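1-pyrroline-5-carboxylate dehydrogenase (Thermus thermophilus, PDB 1UZB) probably catalyses the NAD-dependent oxidation of the semialdehyde form of 1-pyrroline-5-carboxylate to glutamate, the last step of proline breakdown. Local coordinates at residues Arg31-Leu40 with Glu63-Ala71; Lys292-Phe303 with Ser323-Ala334. All coordinates share one frame; numbering follows the deposited sequence.

Interaction 1: Arg31-Leu40 with Glu63-Ala71; sequences REEFGRHYPL and EVVGTTAKA
The Phe-34 ring is packed between Val-65 and Arg-31. Val-65 CA stands over the centre of one face, a CH-pi contact at 4.0 Å from the centroid. Arg-31 CD lies over the opposite face, nearer the rim. At the edge, Glu-63 OE1 is 3.6 Å from Phe-34 CE2. Beyond this ring the segments form a parallel strand pair, 36-38 beside 64-69, in the middle of a four-stranded mixed sheet. Thr-67 N bonds Arg-36 O, Thr-67 O takes Tyr-38 N, and Ala-69 N reaches Tyr-38 O. Val-65 and Gly-66 form a classic bulge against Ser-55. Gly-35 N meets Val-65 O from 66° out of the carbonyl plane. Tyr-38 and Thr-68 share the sheet face covered by helix 213-226. A salt bridge joins Arg-31 NH2 to Glu-63 OE2 at 3.5 Å, its hydrogen bond weak, the two flat groups 74° apart. Glu-63 OE1 is held by Asn-57. The His-37 ring has CG anti to the backbone N (chi1 -176°), which turns its edge to Thr-67 while NE2 bonds Asp-48. His-37 ND1 lies 2.7 Å from Thr-67 OG1 in a nearly straight hydrogen bond, and a water joins that hydroxyl to Gly-35 O.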
# COMPACT_ATOMS: atom_id res chain seq x y z
N ARG A 31 52.43 -0.56 2.16
CA ARG A 31 53.73 -1.17 1.89
C ARG A 31 54.70 -0.91 3.03
O ARG A 31 55.48 -1.78 3.41
CB ARG A 31 54.31 -0.61 0.58
CG ARG A 31 55.68 -1.16 0.23
CD ARG A 31 55.63 -2.64 -0.13
NE ARG A 31 56.95 -3.18 -0.42
CZ ARG A 31 57.89 -3.38 0.50
NH1 ARG A 31 57.66 -3.08 1.77
NH2 ARG A 31 59.07 -3.88 0.15
N GLU A 32 54.66 0.30 3.58
CA GLU A 32 55.54 0.67 4.67
C GLU A 32 55.15 -0.06 5.95
O GLU A 32 55.92 -0.09 6.92
CB GLU A 32 55.49 2.19 4.88
CG GLU A 32 56.14 2.97 3.74
CD GLU A 32 55.77 4.44 3.71
OE1 GLU A 32 56.32 5.17 2.85
OE2 GLU A 32 54.94 4.87 4.54
N GLU A 33 53.97 -0.67 5.93
CA GLU A 33 53.44 -1.42 7.06
C GLU A 33 53.72 -2.92 6.95
O GLU A 33 53.39 -3.69 7.86
CB GLU A 33 51.93 -1.17 7.15
CG GLU A 33 51.20 -1.91 8.25
CD GLU A 33 49.71 -1.63 8.24
OE1 GLU A 33 49.07 -1.91 7.20
OE2 GLU A 33 49.18 -1.14 9.26
N PHE A 34 54.33 -3.34 5.84
CA PHE A 34 54.66 -4.75 5.63
C PHE A 34 55.37 -5.33 6.85
O PHE A 34 56.27 -4.70 7.42
CB PHE A 34 55.57 -4.90 4.41
CG PHE A 34 54.83 -5.09 3.10
CD1 PHE A 34 53.53 -4.63 2.93
CD2 PHE A 34 55.47 -5.72 2.03
CE1 PHE A 34 52.88 -4.78 1.70
CE2 PHE A 34 54.82 -5.87 0.81
CZ PHE A 34 53.52 -5.40 0.64
N GLY A 35 54.96 -6.53 7.26
CA GLY A 35 55.59 -7.18 8.40
C GLY A 35 54.80 -7.08 9.69
O GLY A 35 55.14 -7.74 10.68
N ARG A 36 53.75 -6.27 9.68
CA ARG A 36 52.91 -6.10 10.86
C ARG A 36 52.27 -7.42 11.29
O ARG A 36 51.97 -8.27 10.45
CB ARG A 36 51.81 -5.07 10.57
CG ARG A 36 50.87 -4.80 11.73
CD ARG A 36 49.84 -3.75 11.34
NE ARG A 36 48.83 -3.56 12.37
CZ ARG A 36 47.75 -2.80 12.21
NH1 ARG A 36 47.54 -2.16 11.07
NH2 ARG A 36 46.88 -2.68 13.20
N HIS A 37 52.08 -7.59 12.59
CA HIS A 37 51.49 -8.81 13.13
C HIS A 37 50.07 -8.57 13.63
O HIS A 37 49.82 -7.65 14.40
CB HIS A 37 52.33 -9.35 14.28
CG HIS A 37 51.83 -10.65 14.84
ND1 HIS A 37 51.90 -11.83 14.13
CD2 HIS A 37 51.23 -10.94 16.01
CE1 HIS A 37 51.37 -12.80 14.85
NE2 HIS A 37 50.95 -12.29 16.00
N TYR A 38 49.13 -9.42 13.20
CA TYR A 38 47.74 -9.29 13.62
C TYR A 38 47.30 -10.53 14.40
O TYR A 38 47.36 -11.65 13.90
CB TYR A 38 46.83 -9.12 12.39
CG TYR A 38 47.26 -8.04 11.42
CD1 TYR A 38 48.33 -8.25 10.55
CD2 TYR A 38 46.61 -6.81 11.39
CE1 TYR A 38 48.73 -7.25 9.65
CE2 TYR A 38 47.00 -5.81 10.50
CZ TYR A 38 48.06 -6.04 9.64
OH TYR A 38 48.44 -5.05 8.76
N PRO A 39 46.84 -10.33 15.65
CA PRO A 39 46.40 -11.47 16.46
C PRO A 39 45.00 -11.96 16.08
O PRO A 39 44.39 -11.47 15.13
CB PRO A 39 46.41 -10.91 17.88
CG PRO A 39 47.36 -9.73 17.80
CD PRO A 39 47.00 -9.13 16.48
N LEU A 40 44.51 -12.95 16.82
CA LEU A 40 43.17 -13.47 16.62
C LEU A 40 42.26 -12.46 17.33
O LEU A 40 42.74 -11.62 18.08
CB LEU A 40 43.00 -14.83 17.31
CG LEU A 40 44.03 -15.94 17.06
CD1 LEU A 40 43.69 -17.16 17.92
CD2 LEU A 40 44.04 -16.31 15.59
N GLU A 63 58.36 -11.06 -0.32
CA GLU A 63 57.90 -10.01 0.57
C GLU A 63 56.75 -10.48 1.45
O GLU A 63 55.75 -11.02 0.97
CB GLU A 63 57.43 -8.79 -0.23
CG GLU A 63 58.40 -8.35 -1.32
CD GLU A 63 58.00 -7.03 -1.94
OE1 GLU A 63 56.79 -6.75 -2.03
OE2 GLU A 63 58.91 -6.28 -2.35
N VAL A 64 56.89 -10.26 2.75
CA VAL A 64 55.87 -10.64 3.72
C VAL A 64 54.96 -9.45 3.99
O VAL A 64 55.37 -8.45 4.59
CB VAL A 64 56.52 -11.09 5.05
CG1 VAL A 64 55.44 -11.41 6.08
CG2 VAL A 64 57.40 -12.30 4.82
N VAL A 65 53.71 -9.55 3.53
CA VAL A 65 52.76 -8.47 3.74
C VAL A 65 52.48 -8.33 5.23
O VAL A 65 52.39 -7.23 5.76
CB VAL A 65 51.43 -8.75 2.98
CG1 VAL A 65 50.41 -7.65 3.29
CG2 VAL A 65 51.70 -8.81 1.49
N GLY A 66 52.36 -9.47 5.91
CA GLY A 66 52.11 -9.45 7.34
C GLY A 66 52.00 -10.86 7.88
O GLY A 66 52.01 -11.83 7.12
N THR A 67 51.90 -10.98 9.20
CA THR A 67 51.75 -12.28 9.82
C THR A 67 50.57 -12.19 10.75
O THR A 67 50.18 -11.09 11.16
CB THR A 67 53.00 -12.68 10.64
OG1 THR A 67 53.17 -11.76 11.73
CG2 THR A 67 54.24 -12.69 9.77
N THR A 68 49.98 -13.33 11.08
CA THR A 68 48.85 -13.34 12.00
C THR A 68 49.01 -14.50 12.96
O THR A 68 49.83 -15.40 12.74
CB THR A 68 47.51 -13.53 11.27
OG1 THR A 68 47.42 -14.86 10.75
CG2 THR A 68 47.36 -12.52 10.14
N ALA A 69 48.23 -14.47 14.03
CA ALA A 69 48.26 -15.55 15.00
C ALA A 69 47.66 -16.75 14.27
O ALA A 69 47.05 -16.60 13.21
CB ALA A 69 47.42 -15.19 16.22
N LYS A 70 47.83 -17.94 14.84
CA LYS A 70 47.31 -19.16 14.23
C LYS A 70 46.41 -19.86 15.23
O LYS A 70 46.86 -20.26 16.31
CB LYS A 70 48.46 -20.07 13.82
CG LYS A 70 48.02 -21.36 13.15
CD LYS A 70 49.21 -22.24 12.84
CE LYS A 70 48.78 -23.57 12.24
NZ LYS A 70 49.95 -24.46 11.98
N ALA A 71 45.14 -20.01 14.88
CA ALA A 71 44.17 -20.65 15.76
C ALA A 71 44.20 -22.16 15.65
O ALA A 71 44.43 -22.72 14.58
CB ALA A 71 42.77 -20.14 15.46
O HOH W 1 59.30 -3.89 -2.71
O HOH W 2 50.66 -5.58 7.13
O HOH W 3 55.28 -10.12 11.79

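Interaction 2: Lys292-Phe303 with Ser323-Ala334; sequences KNAIIVDETADF and SAASRLILTQGA
Backbone bonds run from Asn-293 and Ile-295, which both bond Arg-327, on to Val-297 and Thr-331, pairing strands 293-297 and 325-331 in parallel. These are the two strands of a beta-alpha-beta unit whose connection is helix 303-315. Asn-293 O is gripped twice, by Ser-326 N at 2.9 Å and Arg-327 N at 3.0 Å. Among side-chain hydrogen bonds, Asn-293 ND2 gives to Ala-324 O, 3.0 Å away and 40° out of the carbonyl plane, and also to Cys-322 O. The Arg-327 chain bends at chi3 (-63°), which lays one guanidinium face over Ala-294 CB. Its NE and NH1 each make a weak bond of 3.1 Å to Lys-292 O, while NH1 and NH2 reach Ala-438 O and Val-437 O. A leucine here would probably leave those three carbonyls without these donors and strip the flat cover from Ala-294. The apolar contacts fall on two faces. Ile-329 CD1 touches Ala-294 CB at 3.6 Å, next to helix 431-439. On the other face, Val-297 and Leu-330 lie side by side, with CB and CD2 3.6 Å apart. The positive charge of Arg-327 is thus met here by carbonyl oxygens, so their dipoles are likely to help stabilise it within a buried contact.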
# COMPACT_ATOMS: atom_id res chain seq x y z
N LYS A 292 31.40 -23.03 -13.94
CA LYS A 292 32.12 -23.16 -15.21
C LYS A 292 31.23 -22.32 -16.12
O LYS A 292 30.45 -22.84 -16.92
CB LYS A 292 32.18 -24.61 -15.68
CG LYS A 292 33.12 -24.81 -16.87
CD LYS A 292 34.58 -24.57 -16.49
CE LYS A 292 35.47 -24.58 -17.72
NZ LYS A 292 36.92 -24.45 -17.37
N ASN A 293 31.38 -21.01 -15.98
CA ASN A 293 30.54 -20.06 -16.68
C ASN A 293 30.85 -19.77 -18.12
O ASN A 293 32.01 -19.54 -18.51
CB ASN A 293 30.53 -18.76 -15.88
CG ASN A 293 30.53 -19.00 -14.39
OD1 ASN A 293 29.66 -19.69 -13.85
ND2 ASN A 293 31.52 -18.43 -13.71
N ALA A 294 29.79 -19.74 -18.92
CA ALA A 294 29.92 -19.49 -20.34
C ALA A 294 29.21 -18.24 -20.83
O ALA A 294 28.22 -17.79 -20.25
CB ALA A 294 29.39 -20.68 -21.12
N ILE A 295 29.76 -17.68 -21.90
CA ILE A 295 29.15 -16.55 -22.57
C ILE A 295 28.91 -17.08 -23.98
O ILE A 295 29.82 -17.62 -24.62
CB ILE A 295 30.08 -15.32 -22.68
CG1 ILE A 295 30.23 -14.65 -21.31
CG2 ILE A 295 29.50 -14.33 -23.71
CD1 ILE A 295 31.20 -13.49 -21.29
N ILE A 296 27.67 -16.96 -24.43
CA ILE A 296 27.27 -17.38 -25.76
C ILE A 296 27.20 -16.14 -26.64
O ILE A 296 26.70 -15.11 -26.20
CB ILE A 296 25.84 -17.99 -25.77
CG1 ILE A 296 25.80 -19.29 -24.97
CG2 ILE A 296 25.39 -18.22 -27.22
CD1 ILE A 296 24.40 -19.84 -24.77
N VAL A 297 27.71 -16.24 -27.86
CA VAL A 297 27.62 -15.13 -28.79
C VAL A 297 27.09 -15.68 -30.11
O VAL A 297 27.62 -16.67 -30.62
CB VAL A 297 28.98 -14.46 -29.07
CG1 VAL A 297 28.77 -13.23 -29.96
CG2 VAL A 297 29.66 -14.06 -27.77
N ASP A 298 26.02 -15.09 -30.64
CA ASP A 298 25.50 -15.56 -31.92
C ASP A 298 25.84 -14.56 -33.02
O ASP A 298 26.43 -13.51 -32.76
CB ASP A 298 23.99 -15.88 -31.87
CG ASP A 298 23.11 -14.67 -31.66
OD1 ASP A 298 23.45 -13.57 -32.14
OD2 ASP A 298 22.04 -14.84 -31.03
N GLU A 299 25.46 -14.88 -34.26
CA GLU A 299 25.79 -14.02 -35.39
C GLU A 299 25.13 -12.65 -35.45
O GLU A 299 25.54 -11.81 -36.26
CB GLU A 299 25.53 -14.77 -36.70
CG GLU A 299 24.06 -15.09 -36.96
CD GLU A 299 23.85 -15.83 -38.27
OE1 GLU A 299 24.44 -16.92 -38.44
OE2 GLU A 299 23.10 -15.32 -39.12
N THR A 300 24.14 -12.40 -34.61
CA THR A 300 23.45 -11.11 -34.62
C THR A 300 24.03 -10.11 -33.63
O THR A 300 23.62 -8.96 -33.59
CB THR A 300 21.96 -11.26 -34.27
OG1 THR A 300 21.82 -11.53 -32.87
CG2 THR A 300 21.33 -12.39 -35.07
N ALA A 301 24.99 -10.56 -32.83
CA ALA A 301 25.59 -9.71 -31.81
C ALA A 301 26.51 -8.60 -32.30
O ALA A 301 26.96 -8.60 -33.44
CB ALA A 301 26.35 -10.58 -30.81
N ASP A 302 26.75 -7.65 -31.41
CA ASP A 302 27.69 -6.56 -31.68
C ASP A 302 29.00 -7.26 -31.29
O ASP A 302 29.30 -7.41 -30.10
CB ASP A 302 27.40 -5.37 -30.76
CG ASP A 302 28.43 -4.26 -30.89
OD1 ASP A 302 28.09 -3.11 -30.56
OD2 ASP A 302 29.58 -4.54 -31.31
N PHE A 303 29.75 -7.71 -32.29
CA PHE A 303 30.99 -8.45 -32.05
C PHE A 303 32.05 -7.71 -31.26
O PHE A 303 32.79 -8.32 -30.49
CB PHE A 303 31.57 -8.92 -33.39
CG PHE A 303 30.66 -9.85 -34.16
CD1 PHE A 303 30.73 -9.90 -35.55
CD2 PHE A 303 29.75 -10.68 -33.51
CE1 PHE A 303 29.91 -10.76 -36.28
CE2 PHE A 303 28.93 -11.55 -34.23
CZ PHE A 303 29.01 -11.59 -35.62
N SER A 323 32.43 -16.35 -10.94
CA SER A 323 31.58 -15.83 -12.00
C SER A 323 32.32 -15.61 -13.32
O SER A 323 31.71 -15.22 -14.31
CB SER A 323 31.00 -14.48 -11.56
OG SER A 323 32.04 -13.54 -11.36
N ALA A 324 33.62 -15.87 -13.34
CA ALA A 324 34.43 -15.65 -14.54
C ALA A 324 34.01 -16.45 -15.76
O ALA A 324 33.61 -17.62 -15.66
CB ALA A 324 35.90 -15.95 -14.23
N ALA A 325 34.09 -15.82 -16.93
CA ALA A 325 33.77 -16.52 -18.16
C ALA A 325 34.96 -17.41 -18.49
O ALA A 325 36.03 -16.93 -18.85
CB ALA A 325 33.55 -15.52 -19.29
N SER A 326 34.78 -18.72 -18.34
CA SER A 326 35.84 -19.68 -18.65
C SER A 326 35.49 -20.43 -19.93
O SER A 326 36.29 -21.21 -20.45
CB SER A 326 36.06 -20.66 -17.49
OG SER A 326 34.87 -21.35 -17.15
N ARG A 327 34.28 -20.21 -20.43
CA ARG A 327 33.83 -20.84 -21.67
C ARG A 327 33.25 -19.77 -22.58
O ARG A 327 32.50 -18.90 -22.12
CB ARG A 327 32.77 -21.91 -21.41
CG ARG A 327 33.24 -23.10 -20.58
CD ARG A 327 32.15 -24.16 -20.50
NE ARG A 327 30.96 -23.66 -19.82
CZ ARG A 327 29.73 -24.12 -20.02
NH1 ARG A 327 28.71 -23.59 -19.35
NH2 ARG A 327 29.51 -25.10 -20.89
N LEU A 328 33.61 -19.82 -23.86
CA LEU A 328 33.09 -18.89 -24.86
C LEU A 328 32.46 -19.79 -25.91
O LEU A 328 33.16 -20.52 -26.61
CB LEU A 328 34.21 -18.05 -25.47
CG LEU A 328 33.75 -17.10 -26.59
CD1 LEU A 328 32.69 -16.14 -26.07
CD2 LEU A 328 34.95 -16.34 -27.13
N ILE A 329 31.13 -19.77 -25.99
CA ILE A 329 30.39 -20.60 -26.94
C ILE A 329 29.96 -19.74 -28.11
O ILE A 329 29.14 -18.84 -27.97
CB ILE A 329 29.16 -21.22 -26.25
CG1 ILE A 329 29.60 -22.04 -25.03
CG2 ILE A 329 28.40 -22.11 -27.22
CD1 ILE A 329 28.46 -22.47 -24.13
N LEU A 330 30.52 -20.03 -29.28
CA LEU A 330 30.23 -19.26 -30.48
C LEU A 330 29.49 -20.05 -31.54
O LEU A 330 29.91 -21.15 -31.89
CB LEU A 330 31.54 -18.73 -31.08
CG LEU A 330 32.45 -17.95 -30.12
CD1 LEU A 330 33.78 -17.62 -30.78
CD2 LEU A 330 31.74 -16.68 -29.68
N THR A 331 28.39 -19.49 -32.05
CA THR A 331 27.65 -20.16 -33.10
C THR A 331 28.53 -20.04 -34.35
O THR A 331 29.42 -19.20 -34.40
CB THR A 331 26.28 -19.49 -33.35
OG1 THR A 331 26.47 -18.13 -33.78
CG2 THR A 331 25.45 -19.50 -32.07
N GLN A 332 28.28 -20.89 -35.34
CA GLN A 332 29.11 -20.89 -36.54
C GLN A 332 29.35 -19.51 -37.15
O GLN A 332 30.49 -19.17 -37.48
CB GLN A 332 28.50 -21.83 -37.59
CG GLN A 332 29.40 -22.07 -38.80
CD GLN A 332 30.78 -22.59 -38.42
OE1 GLN A 332 30.90 -23.51 -37.62
NE2 GLN A 332 31.82 -22.00 -39.01
N GLY A 333 28.30 -18.72 -37.30
CA GLY A 333 28.45 -17.40 -37.89
C GLY A 333 29.23 -16.39 -37.06
O GLY A 333 29.75 -15.41 -37.58
N ALA A 334 29.31 -16.62 -35.75
CA ALA A 334 30.02 -15.71 -34.86
C ALA A 334 31.45 -16.16 -34.54
O ALA A 334 32.25 -15.36 -34.04
CB ALA A 334 29.24 -15.55 -33.57
O HOH W 4 38.42 -22.70 -19.44
O HOH W 5 33.87 -20.13 -14.80
O HOH W 6 25.60 -18.69 -36.88

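Interaction 1 comes first along the chain and closes before interaction 2 opens. Their centres are 43 Å apart, on opposite sides of the chain's centre, and their nearest atoms are about 23 Å apart. They share no sheet. Interaction 1 joins the two inner strands of a small four-stranded sheet that lies against helix 213-226. Interaction 2 joins neighbouring strands well inside a seven-stranded sheet, between strands 422-428 and 446-450. Both are parallel pairs, but only interaction 2 is closed by a helical connection; 31-40 and 63-71 are linked through strands. In the aldehyde dehydrogenase fold, the seven-stranded sheet probably belongs to the catalytic domain. The two contacts therefore hold separate parts of the subunit.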